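Local coordinates for protein methylmalonyl-CoA carboxyltransferase 12S subunit (Propionibacterium freudenreichii, PDB 1ON3) that transfers the carboxyl group of methylmalonyl-CoA to the biotin of the 1.3S subunit, yielding propanoyl-CoA, as the hexameric core of transcarboxylase, at residues E[44-49]-E[99-104]; E[199-204]-E[219-224]; E[333-338]-E[367-372]. All blocks are in the same frame, centred on the assembly; numbering follows the deposited sequence.

Contact 1: E[44-49]-E[99-104]; sequences QTARER and AASQDF
With its OG anti to the backbone N (chi1 -171°), Ser-101 reaches the first turn of helix 46-53 and donates a hydrogen bond of 2.8 Å from OG to Ala-46 O. The bond meets the carbonyl well to one side, at a C=O...OG angle of 109°. The contact joins the end of strand 95-102, in the mixed sheet of the N-terminal crotonase-like domain, to the capped start of the helix. Thr-45 is the N-cap, and its chi1 of 63° sets OG1 to accept from Glu-48 N, while Thr-45 N donates to Glu-48 OE2 at 2.9 Å, completing a capping box.

Beside the serine, the methyl of Ala-46 is pressed against the strand's exit: its CB lies 3.3 Å from Gln-102 O and 4.0 Å from Asp-103 CB. Asp-103 joins the helix start through water, one molecule donating to its OD1 and accepting from Ala-46 N; OD1 is also bonded to Thr-105.

Arg-49 approaches Ser-101 with CB, 4.1 Å from OG, and its extended chain carries the guanidinium on to salt bridges with Asp-138 and Asp-241. Gln-44 O lies over one face of that group, 3.2 Å above the plane and offset toward the rim. In the plane, at the edge, a water accepts from Arg-49 NH1 and donates to both Ser-101 OG and Gln-102 O, the last bond being 2.7 Å.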
ATOM      1  N   GLN E  44      43.780  19.832   9.355  1.00 17.52           N
ATOM      2  CA  GLN E  44      43.878  19.723   7.906  1.00 17.26           C
ATOM      3  C   GLN E  44      42.889  20.748   7.330  1.00 15.33           C
ATOM      4  O   GLN E  44      42.049  21.264   8.054  1.00 15.33           O
ATOM      5  CB  GLN E  44      43.477  18.310   7.455  1.00 16.03           C
ATOM      6  CG  GLN E  44      44.404  17.206   7.963  1.00 17.23           C
ATOM      7  CD  GLN E  44      43.902  15.808   7.635  1.00 18.32           C
ATOM      8  OE1 GLN E  44      44.517  14.815   8.021  1.00 19.37           O
ATOM      9  NE2 GLN E  44      42.784  15.724   6.921  1.00 15.35           N
ATOM     10  N   THR E  45      42.990  21.047   6.037  1.00 14.43           N
ATOM     11  CA  THR E  45      42.057  21.986   5.405  1.00 14.25           C
ATOM     12  C   THR E  45      40.806  21.208   5.016  1.00 13.09           C
ATOM     13  O   THR E  45      40.791  19.986   5.069  1.00 12.70           O
ATOM     14  CB  THR E  45      42.618  22.559   4.107  1.00 14.21           C
ATOM     15  OG1 THR E  45      42.798  21.487   3.172  1.00 14.39           O
ATOM     16  CG2 THR E  45      43.950  23.237   4.352  1.00 14.27           C
ATOM     17  N   ALA E  46      39.766  21.920   4.609  1.00 15.59           N
ATOM     18  CA  ALA E  46      38.529  21.280   4.179  1.00 15.15           C
ATOM     19  C   ALA E  46      38.759  20.283   3.039  1.00 16.55           C
ATOM     20  O   ALA E  46      38.187  19.197   3.036  1.00 12.20           O
ATOM     21  CB  ALA E  46      37.546  22.333   3.734  1.00 15.06           C
ATOM     22  N   ARG E  47      39.595  20.644   2.067  1.00 15.28           N
ATOM     23  CA  ARG E  47      39.821  19.750   0.944  1.00 12.74           C
ATOM     24  C   ARG E  47      40.731  18.574   1.260  1.00 14.91           C
ATOM     25  O   ARG E  47      40.562  17.498   0.693  1.00 16.50           O
ATOM     26  CB  ARG E  47      40.315  20.551  -0.266  1.00 14.61           C
ATOM     27  CG  ARG E  47      39.196  21.453  -0.800  1.00 15.43           C
ATOM     28  CD  ARG E  47      39.633  22.459  -1.854  1.00 15.32           C
ATOM     29  NE  ARG E  47      38.495  23.297  -2.235  1.00  9.75           N
ATOM     30  CZ  ARG E  47      37.551  22.938  -3.102  1.00 12.99           C
ATOM     31  NH1 ARG E  47      37.598  21.749  -3.708  1.00 16.48           N
ATOM     32  NH2 ARG E  47      36.548  23.755  -3.349  1.00 11.90           N
ATOM     33  N   GLU E  48      41.689  18.768   2.163  1.00 10.68           N
ATOM     34  CA  GLU E  48      42.567  17.670   2.547  1.00 16.60           C
ATOM     35  C   GLU E  48      41.726  16.611   3.267  1.00 14.42           C
ATOM     36  O   GLU E  48      41.927  15.414   3.088  1.00 13.77           O
ATOM     37  CB  GLU E  48      43.680  18.173   3.474  1.00 14.92           C
ATOM     38  CG  GLU E  48      44.751  18.968   2.749  1.00 15.38           C
ATOM     39  CD  GLU E  48      45.627  19.787   3.687  1.00 20.94           C
ATOM     40  OE1 GLU E  48      46.615  20.361   3.202  1.00 22.69           O
ATOM     41  OE2 GLU E  48      45.330  19.870   4.896  1.00 19.34           O
ATOM     42  N   ARG E  49      40.782  17.067   4.083  1.00 14.78           N
ATOM     43  CA  ARG E  49      39.916  16.154   4.833  1.00 13.89           C
ATOM     44  C   ARG E  49      39.104  15.262   3.898  1.00 15.80           C
ATOM     45  O   ARG E  49      39.033  14.048   4.093  1.00 14.01           O
ATOM     46  CB  ARG E  49      38.986  16.954   5.757  1.00 12.01           C
ATOM     47  CG  ARG E  49      39.719  17.503   6.989  1.00 11.15           C
ATOM     48  CD  ARG E  49      38.933  18.605   7.723  1.00 11.93           C
ATOM     49  NE  ARG E  49      39.649  19.052   8.921  1.00 14.19           N
ATOM     50  CZ  ARG E  49      39.352  20.144   9.623  1.00 10.24           C
ATOM     51  NH1 ARG E  49      38.339  20.925   9.266  1.00 12.88           N
ATOM     52  NH2 ARG E  49      40.086  20.468  10.679  1.00 15.45           N
ATOM     53  N   ALA E  99      29.189  14.110   0.834  1.00 12.06           N
ATOM     54  CA  ALA E  99      29.883  14.749   1.953  1.00  8.10           C
ATOM     55  C   ALA E  99      29.986  16.260   1.822  1.00 12.81           C
ATOM     56  O   ALA E  99      29.869  16.808   0.722  1.00 13.15           O
ATOM     57  CB  ALA E  99      31.286  14.157   2.074  1.00 10.98           C
ATOM     58  N   ALA E 100      30.193  16.919   2.960  1.00 11.11           N
ATOM     59  CA  ALA E 100      30.356  18.367   3.012  1.00 11.08           C
ATOM     60  C   ALA E 100      31.548  18.632   3.922  1.00 14.99           C
ATOM     61  O   ALA E 100      31.795  17.889   4.879  1.00 12.29           O
ATOM     62  CB  ALA E 100      29.111  19.027   3.571  1.00  8.26           C
ATOM     63  N   SER E 101      32.296  19.690   3.640  1.00 10.38           N
ATOM     64  CA  SER E 101      33.469  19.978   4.454  1.00 10.17           C
ATOM     65  C   SER E 101      33.613  21.490   4.548  1.00 10.08           C
ATOM     66  O   SER E 101      33.865  22.153   3.543  1.00 14.39           O
ATOM     67  CB  SER E 101      34.701  19.338   3.802  1.00 10.58           C
ATOM     68  OG  SER E 101      35.846  19.394   4.630  1.00 12.26           O
ATOM     69  N   GLN E 102      33.423  22.031   5.747  1.00 12.87           N
ATOM     70  CA  GLN E 102      33.520  23.475   5.954  1.00 14.91           C
ATOM     71  C   GLN E 102      34.954  23.957   5.885  1.00 17.04           C
ATOM     72  O   GLN E 102      35.878  23.297   6.375  1.00 15.20           O
ATOM     73  CB  GLN E 102      32.902  23.872   7.302  1.00 11.68           C
ATOM     74  CG  GLN E 102      31.382  23.833   7.294  1.00 18.62           C
ATOM     75  CD  GLN E 102      30.766  24.261   8.613  1.00 20.95           C
ATOM     76  OE1 GLN E 102      31.165  23.783   9.672  1.00 13.78           O
ATOM     77  NE2 GLN E 102      29.774  25.148   8.553  1.00 14.70           N
ATOM     78  N   ASP E 103      35.121  25.132   5.281  1.00 16.74           N
ATOM     79  CA  ASP E 103      36.430  25.731   5.101  1.00 14.49           C
ATOM     80  C   ASP E 103      36.581  26.922   6.043  1.00 17.37           C
ATOM     81  O   ASP E 103      36.122  28.034   5.750  1.00 14.53           O
ATOM     82  CB  ASP E 103      36.592  26.186   3.648  1.00 13.90           C
ATOM     83  CG  ASP E 103      37.992  26.661   3.342  1.00 17.72           C
ATOM     84  OD1 ASP E 103      38.802  26.773   4.282  1.00 18.39           O
ATOM     85  OD2 ASP E 103      38.283  26.925   2.159  1.00 17.74           O
ATOM     86  N   PHE E 104      37.223  26.673   7.180  1.00 12.17           N
ATOM     87  CA  PHE E 104      37.451  27.712   8.172  1.00 14.89           C
ATOM     88  C   PHE E 104      38.305  28.883   7.648  1.00 14.06           C
ATOM     89  O   PHE E 104      38.220  29.987   8.179  1.00 15.02           O
ATOM     90  CB  PHE E 104      38.129  27.112   9.406  1.00 13.85           C
ATOM     91  CG  PHE E 104      38.244  28.073  10.553  1.00 16.58           C
ATOM     92  CD1 PHE E 104      37.134  28.372  11.337  1.00 12.30           C
ATOM     93  CD2 PHE E 104      39.450  28.727  10.811  1.00 19.14           C
ATOM     94  CE1 PHE E 104      37.207  29.305  12.355  1.00 19.04           C
ATOM     95  CE2 PHE E 104      39.537  29.671  11.832  1.00 23.91           C
ATOM     96  CZ  PHE E 104      38.412  29.961  12.605  1.00 20.79           C
TER
HETATM   97  O   HOH W   1      40.058  24.614   5.463  1.00 13.13           O
HETATM   98  O   HOH W   2      38.948  25.088   0.543  1.00 47.61           O
HETATM   99  O   HOH W   3      36.345  20.740   7.126  1.00 13.57           O

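Contact 2: E[199-204]-E[219-224]; sequences HMFITG and DELGGA. With DXX (methylmalonic acid), chain U.
The imidazole of His-199 meets Asp-219 at its edge: NE2 donates to Asp-219 OD1 at 2.7 Å, with an N-H...O angle of 160°. The acceptor lies close to the ring plane, and OD1 offers its anti lone pair, on the side away from OD2. The carboxylate plane is turned 56° from that of the ring. Gly-223 CA and Gly-222 O approach the same ring obliquely. The phenyl ring of Phe-201 is likewise met obliquely, by Leu-221 CD2 at 4.1 Å from CD2 of the ring, the two side chains crossing at about a right angle.

Between these side chains the backbones meet directly. Met-200 N donates to Gly-222 O at 3.0 Å, and a CA-H...O contact of 3.3 Å runs from Gly-222 CA to Met-200 O, an oxygen that also accepts from His-227. Gly-222, which has no side chain, lets the two backbones come this close. The weakly bonded strand 199-201, parallel to 177-179 in a two-stranded sheet of the crotonase-like domain, thus lies against residues 219-222 of helix 218-222. Glu-380 of a second subunit accepts from Ile-202 N and packs on Phe-201 and Leu-221, placing the contact at a subunit interface.

Past the strand, Leu-221 CD2 abuts Thr-203 O at 3.5 Å, and this buried carbonyl oxygen has no hydrogen-bonding partner in the model. The N-H of the same peptide faces the ligand: Gly-204 N, at the N-cap of helix 205-212, donates to O of the bound methylmalonic acid at 2.9 Å, with an N-H...O angle of 167°. Ile-202 O lies 3.3 Å from the ligand's CB.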
ATOM      1  N   HIS E 199      35.948  22.448  19.314  1.00 20.95           N
ATOM      2  CA  HIS E 199      35.168  22.966  20.429  1.00 20.79           C
ATOM      3  C   HIS E 199      33.736  23.137  19.941  1.00 23.68           C
ATOM      4  O   HIS E 199      33.492  23.492  18.784  1.00 25.48           O
ATOM      5  CB  HIS E 199      35.741  24.289  20.954  1.00 24.26           C
ATOM      6  CG  HIS E 199      37.116  24.150  21.533  1.00 24.56           C
ATOM      7  ND1 HIS E 199      38.258  24.261  20.769  1.00 24.68           N
ATOM      8  CD2 HIS E 199      37.528  23.812  22.779  1.00 23.61           C
ATOM      9  CE1 HIS E 199      39.315  23.992  21.517  1.00 25.36           C
ATOM     10  NE2 HIS E 199      38.899  23.715  22.741  1.00 27.47           N
ATOM     11  N   MET E 200      32.789  22.865  20.823  1.00 20.34           N
ATOM     12  CA  MET E 200      31.381  22.954  20.480  1.00 19.16           C
ATOM     13  C   MET E 200      30.605  23.443  21.701  1.00 18.04           C
ATOM     14  O   MET E 200      30.880  23.024  22.820  1.00 18.99           O
ATOM     15  CB  MET E 200      30.895  21.557  20.058  1.00 18.85           C
ATOM     16  CG  MET E 200      29.431  21.436  19.719  1.00 17.38           C
ATOM     17  SD  MET E 200      29.122  19.890  18.796  1.00 22.10           S
ATOM     18  CE  MET E 200      29.197  18.650  20.114  1.00 15.70           C
ATOM     19  N   PHE E 201      29.652  24.344  21.488  1.00 16.78           N
ATOM     20  CA  PHE E 201      28.840  24.859  22.587  1.00 19.99           C
ATOM     21  C   PHE E 201      27.709  25.734  22.064  1.00 17.25           C
ATOM     22  O   PHE E 201      27.790  26.279  20.958  1.00 17.78           O
ATOM     23  CB  PHE E 201      29.707  25.636  23.590  1.00 19.68           C
ATOM     24  CG  PHE E 201      30.708  26.560  22.955  1.00 21.53           C
ATOM     25  CD1 PHE E 201      30.290  27.656  22.200  1.00 24.39           C
ATOM     26  CD2 PHE E 201      32.073  26.330  23.110  1.00 20.45           C
ATOM     27  CE1 PHE E 201      31.223  28.513  21.608  1.00 26.89           C
ATOM     28  CE2 PHE E 201      33.014  27.176  22.525  1.00 22.80           C
ATOM     29  CZ  PHE E 201      32.592  28.270  21.771  1.00 21.16           C
ATOM     30  N   ILE E 202      26.639  25.829  22.840  1.00 18.19           N
ATOM     31  CA  ILE E 202      25.505  26.648  22.430  1.00 16.55           C
ATOM     32  C   ILE E 202      25.834  28.093  22.789  1.00 19.59           C
ATOM     33  O   ILE E 202      25.614  29.000  21.993  1.00 16.89           O
ATOM     34  CB  ILE E 202      24.202  26.209  23.138  1.00 14.46           C
ATOM     35  CG1 ILE E 202      23.734  24.860  22.566  1.00  9.43           C
ATOM     36  CG2 ILE E 202      23.117  27.263  22.945  1.00 14.36           C
ATOM     37  CD1 ILE E 202      23.745  24.810  21.022  1.00 13.43           C
ATOM     38  N   THR E 203      26.369  28.292  23.991  1.00 18.01           N
ATOM     39  CA  THR E 203      26.755  29.626  24.442  1.00 22.88           C
ATOM     40  C   THR E 203      28.253  29.643  24.764  1.00 24.66           C
ATOM     41  O   THR E 203      28.759  28.764  25.471  1.00 22.13           O
ATOM     42  CB  THR E 203      25.953  30.044  25.684  1.00 24.18           C
ATOM     43  OG1 THR E 203      24.555  29.877  25.418  1.00 26.43           O
ATOM     44  CG2 THR E 203      26.216  31.511  26.026  1.00 27.44           C
ATOM     45  N   GLY E 204      28.954  30.647  24.246  1.00 21.33           N
ATOM     46  CA  GLY E 204      30.383  30.749  24.471  1.00 24.16           C
ATOM     47  C   GLY E 204      30.770  31.094  25.896  1.00 25.72           C
ATOM     48  O   GLY E 204      29.936  31.565  26.666  1.00 22.72           O
ATOM     49  N   ASP E 219      37.976  25.016  26.328  1.00 24.36           N
ATOM     50  CA  ASP E 219      38.348  23.622  26.481  1.00 25.43           C
ATOM     51  C   ASP E 219      37.586  22.939  27.610  1.00 22.87           C
ATOM     52  O   ASP E 219      37.114  21.815  27.457  1.00 18.30           O
ATOM     53  CB  ASP E 219      39.854  23.511  26.720  1.00 34.31           C
ATOM     54  CG  ASP E 219      40.491  22.419  25.881  1.00 40.60           C
ATOM     55  OD1 ASP E 219      40.420  22.507  24.636  1.00 42.39           O
ATOM     56  OD2 ASP E 219      41.059  21.474  26.468  1.00 47.78           O
ATOM     57  N   GLU E 220      37.462  23.615  28.745  1.00 23.75           N
ATOM     58  CA  GLU E 220      36.739  23.046  29.871  1.00 22.28           C
ATOM     59  C   GLU E 220      35.257  22.998  29.537  1.00 22.44           C
ATOM     60  O   GLU E 220      34.557  22.043  29.869  1.00 19.31           O
ATOM     61  CB  GLU E 220      36.906  23.906  31.119  1.00 26.54           C
ATOM     62  CG  GLU E 220      38.311  24.058  31.644  1.00 35.04           C
ATOM     63  CD  GLU E 220      38.346  24.965  32.860  1.00 37.97           C
ATOM     64  OE1 GLU E 220      37.894  26.123  32.745  1.00 35.33           O
ATOM     65  OE2 GLU E 220      38.818  24.521  33.930  1.00 43.60           O
ATOM     66  N   LEU E 221      34.787  24.044  28.870  1.00 19.00           N
ATOM     67  CA  LEU E 221      33.377  24.157  28.516  1.00 18.43           C
ATOM     68  C   LEU E 221      32.888  23.216  27.419  1.00 19.37           C
ATOM     69  O   LEU E 221      31.904  22.493  27.605  1.00 17.43           O
ATOM     70  CB  LEU E 221      33.067  25.596  28.102  1.00 19.42           C
ATOM     71  CG  LEU E 221      31.619  25.872  27.690  1.00 21.63           C
ATOM     72  CD1 LEU E 221      30.706  25.762  28.893  1.00 20.45           C
ATOM     73  CD2 LEU E 221      31.524  27.251  27.077  1.00 22.07           C
ATOM     74  N   GLY E 222      33.562  23.231  26.277  1.00 17.57           N
ATOM     75  CA  GLY E 222      33.111  22.405  25.173  1.00 15.85           C
ATOM     76  C   GLY E 222      34.153  21.640  24.393  1.00 15.53           C
ATOM     77  O   GLY E 222      33.993  21.438  23.182  1.00 16.72           O
ATOM     78  N   GLY E 223      35.221  21.228  25.069  1.00 16.17           N
ATOM     79  CA  GLY E 223      36.247  20.442  24.406  1.00 16.08           C
ATOM     80  C   GLY E 223      35.731  19.017  24.230  1.00 15.87           C
ATOM     81  O   GLY E 223      34.753  18.636  24.869  1.00 16.65           O
ATOM     82  N   ALA E 224      36.382  18.225  23.380  1.00 16.57           N
ATOM     83  CA  ALA E 224      35.939  16.850  23.131  1.00 16.19           C
ATOM     84  C   ALA E 224      35.754  16.020  24.405  1.00 17.68           C
ATOM     85  O   ALA E 224      34.769  15.287  24.550  1.00 13.78           O
ATOM     86  CB  ALA E 224      36.919  16.153  22.198  1.00 16.04           C
TER
HETATM   87  C1  DXX U5005      25.479  33.706  21.410  1.00 43.57           C
HETATM   88  O1  DXX U5005      25.575  34.743  20.602  1.00 46.08           O
HETATM   89  CA  DXX U5005      26.055  32.684  21.074  1.00 44.69           C
HETATM   90  CB  DXX U5005      25.079  31.910  20.443  1.00 46.44           C
HETATM   91  C   DXX U5005      27.409  32.233  21.229  1.00 43.66           C
HETATM   92  O   DXX U5005      27.872  32.540  22.348  1.00 29.97           O
HETATM   93  O2  DXX U5005      28.045  31.602  20.364  1.00 43.34           O

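Contact 3: E[333-338]-E[367-372]; sequences NQPSVM and LVDVPG
Asn-333 lies against Asp-369 and Val-370 along its whole side chain. Its CB sits 3.3 Å from Asp-369 O. CG, anti to the carbonyl carbon (chi1 -48°), comes 3.6 Å from Val-370 CB. At the tip the amide divides: OD1 accepts from Asp-369 N at 3.1 Å, along a nearly straight bond with an N-H...O angle of 170°, and ND2 rests against the isopropyl group of Val-370, 3.7 Å from CB. The donor is tilted 23° from the plane of the side-chain carbonyl. OD1 also packs near Val-368 CA.

The backbone of the same residue donates from Asn-333 N to Leu-367 O at 3.3 Å, almost along the C=O axis. This bond continues the parallel pairing of strands 326-333 and 364-370 in the C-terminal crotonase-like domain, the two being joined by a beta-alpha-beta crossover through helix 344-359. Where the first strand ends, the side-chain oxygen of Asn-333 takes the next strand N-H in place of a main-chain carbonyl. The chain then bends in a type I turn from Gln-334 to Val-337, closed by Val-337 N donating to Gln-334 O, with Gln-334 still backbone-bonded to Asn-315.

Within that turn the ring of Pro-335 leans on Asp-369, its CG 3.4 Å from Asp-369 OD2. This carboxylate is buried and well supplied with partners: OD2 forms a salt bridge with Arg-408 and accepts from Tyr-290 OH, while OD1 accepts from Lys-409 N. Tyr-290, which bonds OD2, also packs on the ring of Pro-335.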
ATOM      1  N   ASN E 333      26.131  -4.516  30.442  1.00  8.88           N
ATOM      2  CA  ASN E 333      26.380  -3.821  31.703  1.00 11.63           C
ATOM      3  C   ASN E 333      27.845  -4.012  32.091  1.00  9.64           C
ATOM      4  O   ASN E 333      28.452  -5.038  31.768  1.00 14.00           O
ATOM      5  CB  ASN E 333      25.466  -4.363  32.797  1.00  9.49           C
ATOM      6  CG  ASN E 333      24.022  -4.455  32.346  1.00 14.18           C
ATOM      7  OD1 ASN E 333      23.499  -5.548  32.097  1.00 10.63           O
ATOM      8  ND2 ASN E 333      23.369  -3.306  32.234  1.00 12.67           N
ATOM      9  N   GLN E 334      28.406  -3.032  32.794  1.00 13.66           N
ATOM     10  CA  GLN E 334      29.815  -3.071  33.209  1.00 11.38           C
ATOM     11  C   GLN E 334      29.925  -3.189  34.744  1.00 12.28           C
ATOM     12  O   GLN E 334      29.995  -2.183  35.442  1.00 12.73           O
ATOM     13  CB  GLN E 334      30.510  -1.789  32.720  1.00 12.12           C
ATOM     14  CG  GLN E 334      32.013  -1.708  33.001  1.00  9.83           C
ATOM     15  CD  GLN E 334      32.790  -2.812  32.318  1.00 11.73           C
ATOM     16  OE1 GLN E 334      32.734  -3.971  32.730  1.00 11.93           O
ATOM     17  NE2 GLN E 334      33.515  -2.459  31.256  1.00 12.15           N
ATOM     18  N   PRO E 335      29.970  -4.426  35.277  1.00 14.61           N
ATOM     19  CA  PRO E 335      30.059  -4.656  36.723  1.00 17.21           C
ATOM     20  C   PRO E 335      31.202  -3.943  37.437  1.00 16.94           C
ATOM     21  O   PRO E 335      31.110  -3.659  38.632  1.00 16.54           O
ATOM     22  CB  PRO E 335      30.160  -6.184  36.820  1.00 12.72           C
ATOM     23  CG  PRO E 335      29.379  -6.641  35.629  1.00 13.83           C
ATOM     24  CD  PRO E 335      29.933  -5.715  34.563  1.00 13.57           C
ATOM     25  N   SER E 336      32.270  -3.654  36.704  1.00 13.11           N
ATOM     26  CA  SER E 336      33.420  -2.980  37.280  1.00 19.61           C
ATOM     27  C   SER E 336      33.235  -1.478  37.503  1.00 18.58           C
ATOM     28  O   SER E 336      34.133  -0.822  38.028  1.00 15.24           O
ATOM     29  CB  SER E 336      34.646  -3.230  36.403  1.00 16.99           C
ATOM     30  OG  SER E 336      34.335  -3.011  35.037  1.00 18.19           O
ATOM     31  N   VAL E 337      32.085  -0.931  37.103  1.00 16.48           N
ATOM     32  CA  VAL E 337      31.815   0.498  37.292  1.00 17.59           C
ATOM     33  C   VAL E 337      30.432   0.680  37.921  1.00 16.89           C
ATOM     34  O   VAL E 337      29.419   0.317  37.324  1.00 16.50           O
ATOM     35  CB  VAL E 337      31.858   1.284  35.952  1.00 18.53           C
ATOM     36  CG1 VAL E 337      31.511   2.737  36.192  1.00 16.51           C
ATOM     37  CG2 VAL E 337      33.237   1.175  35.323  1.00 15.57           C
ATOM     38  N   MET E 338      30.403   1.228  39.134  1.00 17.23           N
ATOM     39  CA  MET E 338      29.160   1.450  39.854  1.00 15.93           C
ATOM     40  C   MET E 338      28.326   0.175  39.962  1.00 19.07           C
ATOM     41  O   MET E 338      27.096   0.229  39.886  1.00 15.19           O
ATOM     42  CB  MET E 338      28.340   2.535  39.158  1.00 22.44           C
ATOM     43  CG  MET E 338      28.939   3.931  39.245  1.00 24.95           C
ATOM     44  SD  MET E 338      27.872   5.145  38.441  1.00 39.86           S
ATOM     45  CE  MET E 338      28.447   4.978  36.789  1.00 32.74           C
ATOM     46  N   LEU E 367      24.333  -8.353  26.848  1.00 12.17           N
ATOM     47  CA  LEU E 367      25.082  -9.174  27.806  1.00 14.19           C
ATOM     48  C   LEU E 367      24.662  -8.572  29.151  1.00 13.40           C
ATOM     49  O   LEU E 367      24.991  -7.426  29.464  1.00 11.26           O
ATOM     50  CB  LEU E 367      26.588  -9.043  27.590  1.00 12.21           C
ATOM     51  CG  LEU E 367      27.077  -9.487  26.211  1.00 13.72           C
ATOM     52  CD1 LEU E 367      28.605  -9.331  26.161  1.00 17.33           C
ATOM     53  CD2 LEU E 367      26.655 -10.932  25.925  1.00 12.35           C
ATOM     54  N   VAL E 368      23.925  -9.355  29.934  1.00 13.63           N
ATOM     55  CA  VAL E 368      23.365  -8.874  31.188  1.00 12.96           C
ATOM     56  C   VAL E 368      23.985  -9.290  32.523  1.00 12.57           C
ATOM     57  O   VAL E 368      24.199 -10.472  32.793  1.00 12.99           O
ATOM     58  CB  VAL E 368      21.849  -9.221  31.245  1.00 12.96           C
ATOM     59  CG1 VAL E 368      21.207  -8.604  32.491  1.00 11.93           C
ATOM     60  CG2 VAL E 368      21.143  -8.722  29.988  1.00 17.02           C
ATOM     61  N   ASP E 369      24.248  -8.283  33.351  1.00 12.43           N
ATOM     62  CA  ASP E 369      24.764  -8.451  34.703  1.00 12.45           C
ATOM     63  C   ASP E 369      24.450  -7.113  35.366  1.00 11.08           C
ATOM     64  O   ASP E 369      25.321  -6.266  35.529  1.00 11.84           O
ATOM     65  CB  ASP E 369      26.272  -8.706  34.711  1.00 16.65           C
ATOM     66  CG  ASP E 369      26.762  -9.190  36.065  1.00 23.08           C
ATOM     67  OD1 ASP E 369      25.958  -9.131  37.026  1.00 18.19           O
ATOM     68  OD2 ASP E 369      27.932  -9.618  36.178  1.00 18.01           O
ATOM     69  N   VAL E 370      23.186  -6.925  35.730  1.00 15.52           N
ATOM     70  CA  VAL E 370      22.724  -5.666  36.310  1.00 14.14           C
ATOM     71  C   VAL E 370      21.928  -5.906  37.598  1.00 10.76           C
ATOM     72  O   VAL E 370      20.948  -6.653  37.612  1.00 15.36           O
ATOM     73  CB  VAL E 370      21.874  -4.884  35.244  1.00  9.52           C
ATOM     74  CG1 VAL E 370      20.630  -5.696  34.848  1.00  9.30           C
ATOM     75  CG2 VAL E 370      21.495  -3.494  35.767  1.00 14.02           C
ATOM     76  N   PRO E 371      22.333  -5.262  38.693  1.00 14.53           N
ATOM     77  CA  PRO E 371      21.663  -5.420  39.993  1.00 12.89           C
ATOM     78  C   PRO E 371      20.473  -4.501  40.246  1.00 14.41           C
ATOM     79  O   PRO E 371      19.769  -4.650  41.248  1.00 15.85           O
ATOM     80  CB  PRO E 371      22.795  -5.164  40.969  1.00 15.41           C
ATOM     81  CG  PRO E 371      23.482  -4.006  40.317  1.00 13.12           C
ATOM     82  CD  PRO E 371      23.515  -4.384  38.825  1.00 11.27           C
ATOM     83  N   GLY E 372      20.268  -3.544  39.348  1.00 14.13           N
ATOM     84  CA  GLY E 372      19.164  -2.603  39.462  1.00 15.77           C
ATOM     85  C   GLY E 372      19.612  -1.233  38.984  1.00 18.89           C
ATOM     86  O   GLY E 372      20.683  -1.105  38.370  1.00 14.76           O
TER

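Contacts 1 and 2 belong to the N-terminal half of the carboxyltransferase and contact 3 to the C-terminal half, each half built on a seven-stranded mixed sheet, reflecting domain duplication. Contacts 1 and 2 do not touch, their centres about 21 Å apart. Segment 99-104 runs on to Phe-104, which touches methylmalonyl-CoA, while the Gln-102 side chain stays about 10 Å from it; in contact 2 the Phe-201 side chain is about 5 Å from methylmalonyl-CoA, and Ile-202, Thr-203 and Gly-204 line the methylmalonic acid pocket. Contact 3 lies about 31 Å from contact 2 and about 41 Å from contact 1, centre to centre. Its Val-370 side chain is about 10 Å from a methylmalonyl-CoA.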